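Local coordinates for techylectin-5A (Tachypleus tridentatus, PDB 1JC9), which agglutinates bacteria and erythrocytes by recognising acetyl-bearing substances on them, as a secreted lectin of innate immunity, at residues Asp45-Cys49 with Arg64-Lys68; Tyr167-Ile173 with His187-Phe192; Gln93-Asn97 with Leu224-Tyr228; Arg153-Asp159 with Gly174-Ala180. All blocks are in the same frame, centred on the assembly; numbering follows the deposited sequence.

Contact 1 of 4, residues Asp45-Cys49 with Arg64-Lys68; sequences DPTDC and RIWPK
Thr47 and Trp66 bury more of themselves here than any other pair, with Ile65 next, and one backbone hydrogen bond joins the two segments. Trp66 N donates to Pro46 O at 2.7 Å, nearly straight (171°). One residue further along, Thr47 CA brings a CA-H...O contact to Trp66 O at 3.4 Å. Thr47 CG2 also lies against that carbonyl oxygen, 3.6 Å from Trp66 O, whereas OG1 turns off to Asp51 and Arg137. The proline ring of Pro46 and the indole lie flank to flank, with Pro46 CD 4.1 Å from Trp66 CE3. Asp45 N is 3.7 Å from Trp66 CE3, and the guanidinium of Arg64 in the same segment as the indole has Trp66 CZ2 over its centre, while its NE bonds to Thr75. Ile65 points its side chain at the other segment: CG2 reaches Asp48 CA, and CD1 stops 3.7 Å from Thr47 O. That oxygen accepts a hydrogen bond from Gln136. Asp48 OD1 caps helix 49-54, while OD2 takes a salt bridge from Arg137 and a hydrogen bond with Tyr139 OH. The contact thus lays the start of the modelled chain across the end of strand 61-65, just before a helix that Cys49 ties to strand 76-81 through its disulfide with Cys80, while Ile65 and Pro67 pack on Leu133 of helix 127-136.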
# COMPACT_ATOMS: atom_id res chain seq x y z
N ASP A 45 20.94 -7.61 -10.70
CA ASP A 45 21.75 -7.50 -9.50
C ASP A 45 20.98 -6.77 -8.38
O ASP A 45 20.88 -7.28 -7.27
CB ASP A 45 23.06 -6.79 -9.83
CG ASP A 45 23.96 -6.62 -8.61
OD1 ASP A 45 23.68 -5.72 -7.79
OD2 ASP A 45 24.93 -7.39 -8.49
N PRO A 46 20.44 -5.57 -8.66
CA PRO A 46 19.70 -4.85 -7.61
C PRO A 46 18.37 -5.54 -7.27
O PRO A 46 17.57 -5.82 -8.17
CB PRO A 46 19.52 -3.46 -8.20
CG PRO A 46 19.45 -3.74 -9.69
CD PRO A 46 20.54 -4.76 -9.89
N THR A 47 18.14 -5.80 -5.98
CA THR A 47 16.93 -6.48 -5.53
C THR A 47 15.76 -5.56 -5.17
O THR A 47 14.63 -6.03 -4.99
CB THR A 47 17.23 -7.37 -4.30
OG1 THR A 47 17.60 -6.55 -3.18
CG2 THR A 47 18.37 -8.34 -4.61
N ASP A 48 16.04 -4.27 -5.06
CA ASP A 48 15.01 -3.28 -4.73
C ASP A 48 15.56 -1.88 -4.95
O ASP A 48 16.68 -1.72 -5.43
CB ASP A 48 14.53 -3.43 -3.28
CG ASP A 48 15.65 -3.23 -2.27
OD1 ASP A 48 16.60 -2.48 -2.58
OD2 ASP A 48 15.57 -3.81 -1.16
N CYS A 49 14.78 -0.86 -4.60
CA CYS A 49 15.23 0.51 -4.78
C CYS A 49 16.39 0.95 -3.87
O CYS A 49 17.12 1.88 -4.21
CB CYS A 49 14.06 1.46 -4.61
SG CYS A 49 12.78 1.28 -5.89
N ARG A 64 14.24 -1.27 -13.27
CA ARG A 64 14.03 -2.70 -13.35
C ARG A 64 14.83 -3.32 -12.21
O ARG A 64 15.99 -2.97 -12.00
CB ARG A 64 14.54 -3.24 -14.69
CG ARG A 64 14.30 -4.73 -14.89
CD ARG A 64 14.92 -5.24 -16.19
NE ARG A 64 14.68 -6.67 -16.38
CZ ARG A 64 15.30 -7.41 -17.29
NH1 ARG A 64 16.21 -6.87 -18.09
NH2 ARG A 64 15.01 -8.71 -17.40
N ILE A 65 14.20 -4.20 -11.45
CA ILE A 65 14.90 -4.84 -10.34
C ILE A 65 14.84 -6.36 -10.45
O ILE A 65 13.99 -6.91 -11.15
CB ILE A 65 14.31 -4.43 -8.97
CG1 ILE A 65 12.82 -4.79 -8.90
CG2 ILE A 65 14.51 -2.94 -8.74
CD1 ILE A 65 12.25 -4.73 -7.49
N TRP A 66 15.75 -7.02 -9.74
CA TRP A 66 15.83 -8.47 -9.72
C TRP A 66 15.56 -8.97 -8.30
O TRP A 66 16.50 -9.18 -7.52
CB TRP A 66 17.23 -8.94 -10.14
CG TRP A 66 17.44 -9.09 -11.61
CD1 TRP A 66 17.41 -10.25 -12.33
CD2 TRP A 66 17.72 -8.04 -12.55
NE1 TRP A 66 17.65 -9.99 -13.66
CE2 TRP A 66 17.84 -8.64 -13.82
CE3 TRP A 66 17.87 -6.65 -12.44
CZ2 TRP A 66 18.12 -7.90 -14.98
CZ3 TRP A 66 18.14 -5.91 -13.59
CH2 TRP A 66 18.26 -6.55 -14.84
N PRO A 67 14.29 -9.14 -7.92
CA PRO A 67 14.08 -9.63 -6.56
C PRO A 67 14.71 -11.02 -6.44
O PRO A 67 14.91 -11.71 -7.44
CB PRO A 67 12.56 -9.64 -6.42
CG PRO A 67 12.09 -9.85 -7.82
CD PRO A 67 13.01 -8.97 -8.63
N LYS A 68 15.03 -11.44 -5.22
CA LYS A 68 15.64 -12.74 -5.04
C LYS A 68 14.76 -13.86 -5.58
O LYS A 68 15.27 -14.92 -5.96
CB LYS A 68 15.98 -12.98 -3.57
CG LYS A 68 17.10 -12.07 -3.09
CD LYS A 68 17.60 -12.45 -1.71
CE LYS A 68 18.77 -11.56 -1.31
NZ LYS A 68 19.31 -11.92 0.03

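Contact 2 of 4, residues Tyr167-Ile173 with His187-Phe192; sequences YLYCLHI and HNGHNF
Two consecutive residues with left-handed backbone angles, Leu168 and Tyr169, kink the chain against a type II turn, His187-His190, whose Gly189 also has positive phi. Backbone bonds join the two segments: Phe192 N to Leu168 O at 3.0 Å, Leu171 N to His190 O at 3.1 Å, and Gly189 N to Leu171 O at 2.8 Å. Asn188 adds a side-chain rung. With CG anti to the backbone N (chi1 -180°), its amide swings across to Ile173, where OD1 accepts from Ile173 N at 3.0 Å, the donor standing 52° out of the amide's carbonyl plane. The Ile173 and Asn188 side chains pass one another head to tail, CG1 of Ile173 resting 3.5 Å from CB of Asn188. At the far end Leu168 CD1 lies 3.9 Å from Asn191 CG; a water bridges Tyr167 O and Asn191 OD1, and Asn191 ND2 bonds to His199 O. The SG of Cys170 lies against the Gly189 peptide. Leu171 CD2 meets His187 O; His187 ND1 is hydrogen-bonded to Trp215 O, and the ring packs on His220, implicated in ligand binding. Three of the four direct hydrogen bonds are backbone to backbone, so the loop's course, directly after ligand-site Arg186, probably depends more on peptides than on side chains.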
# COMPACT_ATOMS: atom_id res chain seq x y z
N TYR A 167 -1.94 -18.49 2.34
CA TYR A 167 -2.25 -17.96 3.65
C TYR A 167 -3.02 -16.66 3.54
O TYR A 167 -3.06 -15.86 4.48
CB TYR A 167 -0.97 -17.76 4.45
CG TYR A 167 -0.35 -19.08 4.83
CD1 TYR A 167 -0.84 -19.81 5.91
CD2 TYR A 167 0.67 -19.64 4.07
CE1 TYR A 167 -0.34 -21.07 6.22
CE2 TYR A 167 1.18 -20.90 4.36
CZ TYR A 167 0.67 -21.61 5.44
OH TYR A 167 1.15 -22.87 5.74
N LEU A 168 -3.62 -16.45 2.37
CA LEU A 168 -4.43 -15.26 2.10
C LEU A 168 -3.72 -13.92 2.34
O LEU A 168 -4.33 -12.96 2.81
CB LEU A 168 -5.72 -15.33 2.93
CG LEU A 168 -6.51 -16.64 2.81
CD1 LEU A 168 -7.71 -16.60 3.73
CD2 LEU A 168 -6.96 -16.85 1.37
N TYR A 169 -2.43 -13.86 2.00
CA TYR A 169 -1.64 -12.64 2.15
C TYR A 169 -1.80 -11.98 3.53
O TYR A 169 -1.90 -10.76 3.63
CB TYR A 169 -2.02 -11.65 1.05
CG TYR A 169 -1.89 -12.22 -0.35
CD1 TYR A 169 -0.67 -12.69 -0.83
CD2 TYR A 169 -2.99 -12.26 -1.21
CE1 TYR A 169 -0.54 -13.19 -2.13
CE2 TYR A 169 -2.88 -12.76 -2.50
CZ TYR A 169 -1.65 -13.22 -2.96
OH TYR A 169 -1.54 -13.69 -4.25
N CYS A 170 -1.79 -12.80 4.57
CA CYS A 170 -1.94 -12.30 5.93
C CYS A 170 -0.89 -11.24 6.25
O CYS A 170 0.29 -11.42 5.97
CB CYS A 170 -1.83 -13.46 6.92
SG CYS A 170 -2.34 -13.02 8.58
N LEU A 171 -1.33 -10.14 6.86
CA LEU A 171 -0.46 -9.02 7.20
C LEU A 171 0.31 -9.12 8.52
O LEU A 171 -0.22 -9.59 9.52
CB LEU A 171 -1.28 -7.73 7.22
CG LEU A 171 -0.56 -6.44 7.63
CD1 LEU A 171 0.38 -6.00 6.52
CD2 LEU A 171 -1.59 -5.36 7.90
N HIS A 172 1.56 -8.66 8.50
CA HIS A 172 2.43 -8.64 9.67
C HIS A 172 3.10 -7.26 9.75
O HIS A 172 3.74 -6.83 8.80
CB HIS A 172 3.53 -9.70 9.54
CG HIS A 172 3.04 -11.11 9.65
ND1 HIS A 172 2.91 -11.76 10.86
CD2 HIS A 172 2.63 -11.98 8.70
CE1 HIS A 172 2.43 -12.97 10.65
NE2 HIS A 172 2.26 -13.13 9.35
N ILE A 173 2.92 -6.57 10.87
CA ILE A 173 3.55 -5.26 11.06
C ILE A 173 4.01 -5.09 12.49
O ILE A 173 3.36 -5.58 13.42
CB ILE A 173 2.60 -4.08 10.71
CG1 ILE A 173 1.23 -4.32 11.33
CG2 ILE A 173 2.53 -3.89 9.20
CD1 ILE A 173 0.28 -3.15 11.15
N HIS A 187 -5.00 -3.54 11.77
CA HIS A 187 -5.07 -4.50 10.68
C HIS A 187 -4.06 -5.64 10.78
O HIS A 187 -4.15 -6.63 10.06
CB HIS A 187 -4.93 -3.75 9.35
CG HIS A 187 -6.07 -2.82 9.09
ND1 HIS A 187 -7.26 -3.24 8.52
CD2 HIS A 187 -6.25 -1.51 9.40
CE1 HIS A 187 -8.11 -2.24 8.50
NE2 HIS A 187 -7.53 -1.18 9.03
N ASN A 188 -3.09 -5.49 11.67
CA ASN A 188 -2.07 -6.51 11.86
C ASN A 188 -2.72 -7.88 12.08
O ASN A 188 -3.70 -7.99 12.81
CB ASN A 188 -1.18 -6.14 13.05
CG ASN A 188 -0.08 -7.16 13.31
OD1 ASN A 188 0.53 -7.69 12.38
ND2 ASN A 188 0.19 -7.43 14.58
N GLY A 189 -2.17 -8.91 11.43
CA GLY A 189 -2.69 -10.26 11.59
C GLY A 189 -3.99 -10.62 10.88
O GLY A 189 -4.60 -11.63 11.22
N HIS A 190 -4.41 -9.83 9.91
CA HIS A 190 -5.65 -10.12 9.20
C HIS A 190 -5.42 -10.56 7.76
O HIS A 190 -4.40 -10.23 7.15
CB HIS A 190 -6.56 -8.88 9.23
CG HIS A 190 -7.18 -8.64 10.57
ND1 HIS A 190 -8.36 -9.22 10.95
CD2 HIS A 190 -6.74 -7.93 11.64
CE1 HIS A 190 -8.63 -8.89 12.20
NE2 HIS A 190 -7.66 -8.10 12.64
N ASN A 191 -6.38 -11.31 7.21
CA ASN A 191 -6.28 -11.78 5.83
C ASN A 191 -6.60 -10.63 4.90
O ASN A 191 -7.14 -9.61 5.33
CB ASN A 191 -7.29 -12.90 5.55
CG ASN A 191 -7.28 -13.99 6.59
OD1 ASN A 191 -6.25 -14.64 6.79
ND2 ASN A 191 -8.42 -14.17 7.26
N PHE A 192 -6.28 -10.80 3.63
CA PHE A 192 -6.59 -9.79 2.64
C PHE A 192 -7.98 -10.14 2.12
O PHE A 192 -8.29 -11.33 1.96
CB PHE A 192 -5.59 -9.86 1.49
CG PHE A 192 -5.60 -8.64 0.60
CD1 PHE A 192 -4.94 -7.48 1.00
CD2 PHE A 192 -6.26 -8.66 -0.62
CE1 PHE A 192 -4.93 -6.35 0.18
CE2 PHE A 192 -6.26 -7.54 -1.45
CZ PHE A 192 -5.59 -6.38 -1.04
O HOH W 1 -4.07 -16.92 6.87

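Contact 3 of 4, residues Gln93-Asn97 with Leu224-Tyr228; sequences QRRGN and LNGLY
The end of strand 89-95, in the large antiparallel sheet of the fibrinogen C-terminal domain, meets the 224-228 loop through two side chains that reach out of the strand. Arg95, bent at chi2 and chi3, curls its guanidinium into the loop edge-on. NH2 donates to Gly226 O at 3.1 Å, in a bond that is bent at the hydrogen (138°) but lies in the guanidinium plane. NH1 also points at that oxygen and at Leu224 O, 2.8 and 2.9 Å away, although its exact position is less certain. Gln93 reaches the same loop with its amide: NE2 donates to Asn225 OD1 at 3.1 Å, in a bond that is nearly straight (168°) and lies close to the Gln93 amide plane, the two amides being turned 44° from each other. In this lectin fold the loop lies in sequence between two groups of sugar-pocket residues, Tyr210 and Arg218-His220 before it and Tyr236, Ala237, Arg243 and Tyr248 after it, with Gly226 about 11 Å from the bound sugar. Asn225 ND2 is held by Gly213 O, and the Arg95 guanidinium makes a cation-pi contact with Phe105. Tyr228 lays one ring face over Gly96 O, CE1 being 3.5 Å from that oxygen, while its hydroxyl bonds to Pro253 O.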
# COMPACT_ATOMS: atom_id res chain seq x y z
N GLN A 93 2.25 1.21 -3.80
CA GLN A 93 0.88 1.69 -4.01
C GLN A 93 0.85 3.21 -4.08
O GLN A 93 1.63 3.89 -3.42
CB GLN A 93 -0.05 1.23 -2.88
CG GLN A 93 -1.53 1.60 -3.10
CD GLN A 93 -1.97 2.87 -2.37
OE1 GLN A 93 -1.17 3.77 -2.11
NE2 GLN A 93 -3.26 2.95 -2.05
N ARG A 94 -0.05 3.74 -4.90
CA ARG A 94 -0.22 5.19 -5.02
C ARG A 94 -1.62 5.55 -5.49
O ARG A 94 -2.19 4.88 -6.35
CB ARG A 94 0.80 5.80 -6.00
CG ARG A 94 0.67 7.32 -6.10
CD ARG A 94 1.56 7.94 -7.17
NE ARG A 94 2.99 7.79 -6.89
CZ ARG A 94 3.83 7.10 -7.66
NH1 ARG A 94 3.38 6.49 -8.76
NH2 ARG A 94 5.11 7.01 -7.34
N ARG A 95 -2.17 6.61 -4.91
CA ARG A 95 -3.49 7.13 -5.27
C ARG A 95 -3.27 8.61 -5.60
O ARG A 95 -2.50 9.29 -4.92
CB ARG A 95 -4.49 7.01 -4.12
CG ARG A 95 -4.77 5.59 -3.63
CD ARG A 95 -5.16 4.65 -4.77
NE ARG A 95 -6.43 4.99 -5.42
CZ ARG A 95 -7.63 4.72 -4.91
NH1 ARG A 95 -7.76 4.10 -3.74
NH2 ARG A 95 -8.72 5.03 -5.61
N GLY A 96 -3.94 9.08 -6.64
CA GLY A 96 -3.82 10.48 -7.03
C GLY A 96 -4.89 10.78 -8.05
O GLY A 96 -5.65 9.88 -8.42
N ASN A 97 -4.98 12.02 -8.50
CA ASN A 97 -5.98 12.39 -9.50
C ASN A 97 -5.30 12.27 -10.86
O ASN A 97 -4.77 13.25 -11.38
CB ASN A 97 -6.44 13.83 -9.28
CG ASN A 97 -7.74 14.13 -10.01
OD1 ASN A 97 -7.97 13.64 -11.11
ND2 ASN A 97 -8.58 14.95 -9.39
N LEU A 224 -6.97 2.89 2.29
CA LEU A 224 -6.28 3.51 1.17
C LEU A 224 -6.62 3.03 -0.24
O LEU A 224 -6.37 3.74 -1.21
CB LEU A 224 -4.77 3.44 1.40
CG LEU A 224 -4.19 4.61 2.22
CD1 LEU A 224 -5.15 5.06 3.31
CD2 LEU A 224 -2.86 4.19 2.82
N ASN A 225 -7.20 1.84 -0.35
CA ASN A 225 -7.59 1.34 -1.67
C ASN A 225 -9.08 1.57 -1.90
O ASN A 225 -9.69 0.93 -2.75
CB ASN A 225 -7.28 -0.15 -1.82
CG ASN A 225 -5.79 -0.42 -1.96
OD1 ASN A 225 -5.03 0.45 -2.39
ND2 ASN A 225 -5.37 -1.64 -1.63
N GLY A 226 -9.67 2.50 -1.14
CA GLY A 226 -11.08 2.79 -1.28
C GLY A 226 -11.40 3.71 -2.45
O GLY A 226 -10.54 4.00 -3.28
N LEU A 227 -12.65 4.17 -2.52
CA LEU A 227 -13.09 5.05 -3.60
C LEU A 227 -12.36 6.39 -3.54
O LEU A 227 -12.06 6.89 -2.46
CB LEU A 227 -14.60 5.30 -3.51
CG LEU A 227 -15.53 4.09 -3.54
CD1 LEU A 227 -16.98 4.56 -3.52
CD2 LEU A 227 -15.28 3.25 -4.79
N TYR A 228 -12.08 6.95 -4.71
CA TYR A 228 -11.40 8.23 -4.79
C TYR A 228 -12.49 9.30 -4.75
O TYR A 228 -12.96 9.74 -5.80
CB TYR A 228 -10.62 8.36 -6.10
CG TYR A 228 -9.64 9.50 -6.09
CD1 TYR A 228 -8.37 9.34 -5.54
CD2 TYR A 228 -9.99 10.76 -6.57
CE1 TYR A 228 -7.47 10.40 -5.45
CE2 TYR A 228 -9.11 11.84 -6.49
CZ TYR A 228 -7.85 11.65 -5.93
OH TYR A 228 -6.98 12.70 -5.83

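Contact 4 of 4, residues Arg153-Asp159 with Gly174-Ala180; sequences RYAIYQD and GNYSGDA
A chi1 of 57° sets CG of Asp179 between its own backbone N and carbonyl carbon, and OD1 accepts from Tyr154 N at 3.0 Å, met nearly along the C-O axis. Tyr154 is turned likewise (chi1 74°), which swings its ring back over the partner strand, where Gly178 CA makes a CH-pi contact over one face, 4.1 Å from the ring centroid. Between these, Tyr154 O accepts from Asp179 N and, more weakly, from Ala180 N. The strands run antiparallel: Ile156 and Ser177 form a hydrogen-bonded pair, Ile156 N to Ser177 O at 2.8 Å, with Ser177 OG against Ile156 CB. On the other face the Tyr157 and Tyr176 rings meet at 50°, in neither a stack nor a T, and Tyr176 CE1 touches Ala155 CB at 3.8 Å. The bonding runs on to Gly174 N and Gln158 O, 2.6 Å apart. One water joins Arg153 NE to Asp179 O; another joins Asp159 OD2 to Asn175 N, while Asn138 ND2 bonds to Asp159 OD1. Arg153 itself salt-bridges Asp151. Strand 176-178 is thus added to one side of strand 152-162, which also pairs with strand 139-146, while the Tyr157 hydroxyl bonds to Asn182 and Phe184 in the loop after 176-178.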
# COMPACT_ATOMS: atom_id res chain seq x y z
N ARG A 153 1.26 14.17 6.39
CA ARG A 153 1.51 13.37 7.58
C ARG A 153 2.11 12.05 7.08
O ARG A 153 1.96 11.71 5.91
CB ARG A 153 0.21 13.08 8.33
CG ARG A 153 -0.46 14.31 8.94
CD ARG A 153 0.30 14.84 10.16
NE ARG A 153 -0.48 15.86 10.86
CZ ARG A 153 -0.68 17.10 10.42
NH1 ARG A 153 -0.16 17.49 9.26
NH2 ARG A 153 -1.43 17.94 11.12
N TYR A 154 2.80 11.33 7.95
CA TYR A 154 3.39 10.06 7.57
C TYR A 154 3.31 9.10 8.75
O TYR A 154 3.12 9.52 9.90
CB TYR A 154 4.86 10.23 7.15
CG TYR A 154 5.80 10.48 8.32
CD1 TYR A 154 5.81 11.71 8.97
CD2 TYR A 154 6.61 9.47 8.81
CE1 TYR A 154 6.62 11.92 10.10
CE2 TYR A 154 7.42 9.66 9.94
CZ TYR A 154 7.42 10.89 10.57
OH TYR A 154 8.19 11.09 11.70
N ALA A 155 3.43 7.81 8.46
CA ALA A 155 3.40 6.77 9.48
C ALA A 155 4.39 5.71 9.03
O ALA A 155 4.46 5.38 7.84
CB ALA A 155 2.01 6.18 9.59
N ILE A 156 5.15 5.19 9.97
CA ILE A 156 6.14 4.17 9.69
C ILE A 156 5.80 2.95 10.54
O ILE A 156 5.42 3.09 11.70
CB ILE A 156 7.57 4.63 10.10
CG1 ILE A 156 7.93 5.95 9.41
CG2 ILE A 156 8.58 3.54 9.76
CD1 ILE A 156 8.17 5.82 7.93
N TYR A 157 5.93 1.76 9.95
CA TYR A 157 5.70 0.52 10.68
C TYR A 157 6.87 -0.39 10.37
O TYR A 157 7.18 -0.65 9.20
CB TYR A 157 4.41 -0.17 10.23
CG TYR A 157 3.15 0.56 10.62
CD1 TYR A 157 2.65 1.59 9.83
CD2 TYR A 157 2.48 0.25 11.80
CE1 TYR A 157 1.52 2.30 10.21
CE2 TYR A 157 1.35 0.95 12.20
CZ TYR A 157 0.87 1.98 11.40
OH TYR A 157 -0.25 2.68 11.78
N GLN A 158 7.54 -0.86 11.42
CA GLN A 158 8.67 -1.76 11.22
C GLN A 158 8.19 -3.18 10.96
O GLN A 158 7.02 -3.50 11.17
CB GLN A 158 9.58 -1.77 12.45
CG GLN A 158 10.35 -0.49 12.67
CD GLN A 158 11.48 -0.68 13.66
OE1 GLN A 158 12.47 -1.36 13.37
NE2 GLN A 158 11.33 -0.10 14.85
N ASP A 159 9.11 -4.02 10.51
CA ASP A 159 8.83 -5.42 10.25
C ASP A 159 7.54 -5.66 9.48
O ASP A 159 6.64 -6.34 9.96
CB ASP A 159 8.78 -6.18 11.58
CG ASP A 159 9.96 -5.85 12.49
OD1 ASP A 159 11.09 -5.70 11.97
OD2 ASP A 159 9.77 -5.75 13.72
N GLY A 174 5.13 -4.39 12.66
CA GLY A 174 5.68 -4.14 13.98
C GLY A 174 5.32 -2.77 14.52
O GLY A 174 4.25 -2.23 14.21
N ASN A 175 6.22 -2.19 15.31
CA ASN A 175 5.98 -0.89 15.93
C ASN A 175 5.75 0.30 15.01
O ASN A 175 6.35 0.43 13.95
CB ASN A 175 7.12 -0.55 16.90
CG ASN A 175 7.21 -1.52 18.06
OD1 ASN A 175 6.20 -1.80 18.72
ND2 ASN A 175 8.40 -2.02 18.33
N TYR A 176 4.87 1.18 15.48
CA TYR A 176 4.48 2.39 14.78
C TYR A 176 5.28 3.60 15.26
O TYR A 176 5.78 3.64 16.38
CB TYR A 176 2.99 2.65 15.04
CG TYR A 176 2.56 4.08 14.83
CD1 TYR A 176 2.24 4.56 13.56
CD2 TYR A 176 2.49 4.97 15.91
CE1 TYR A 176 1.87 5.89 13.36
CE2 TYR A 176 2.13 6.31 15.72
CZ TYR A 176 1.82 6.75 14.45
OH TYR A 176 1.44 8.06 14.25
N SER A 177 5.41 4.59 14.38
CA SER A 177 6.08 5.84 14.70
C SER A 177 5.66 6.79 13.59
O SER A 177 5.37 6.35 12.47
CB SER A 177 7.61 5.66 14.73
OG SER A 177 8.15 5.46 13.45
N GLY A 178 5.58 8.08 13.90
CA GLY A 178 5.17 9.06 12.91
C GLY A 178 4.17 10.04 13.48
O GLY A 178 3.97 10.08 14.70
N ASP A 179 3.53 10.83 12.63
CA ASP A 179 2.55 11.81 13.09
C ASP A 179 1.17 11.73 12.44
O ASP A 179 0.34 12.61 12.64
CB ASP A 179 3.11 13.23 12.90
CG ASP A 179 3.48 13.53 11.46
OD1 ASP A 179 3.04 12.78 10.56
OD2 ASP A 179 4.21 14.51 11.23
N ALA A 180 0.92 10.68 11.67
CA ALA A 180 -0.38 10.54 11.02
C ALA A 180 -1.42 9.90 11.93
O ALA A 180 -2.62 10.02 11.70
CB ALA A 180 -0.24 9.72 9.75
O HOH W 2 -1.64 14.87 13.00
O HOH W 3 8.77 -3.86 15.61

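How the contacts relate
All four contacts reach the same antiparallel sheet, but only contacts 2 and 4 touch, where Ile173 CD1 lies 4.1 Å from Tyr157 CD2. Their segments alternate along the chain, and strands 171-172 and 176-178 both pair with strand 152-162. Contacts 2 and 4 are nested inside the long loop that contact 3 closes; the nearest atoms of contacts 2 and 3 are about 5 Å apart. Contact 1 closes earlier and stands apart, its centre about 26 Å from that of contact 3. The bound sugar lies about 7 Å from the His187 side chain of contact 2, about 11 Å from Gly226 of contact 3 and about 14 Å from the Tyr157 side chain of contact 4.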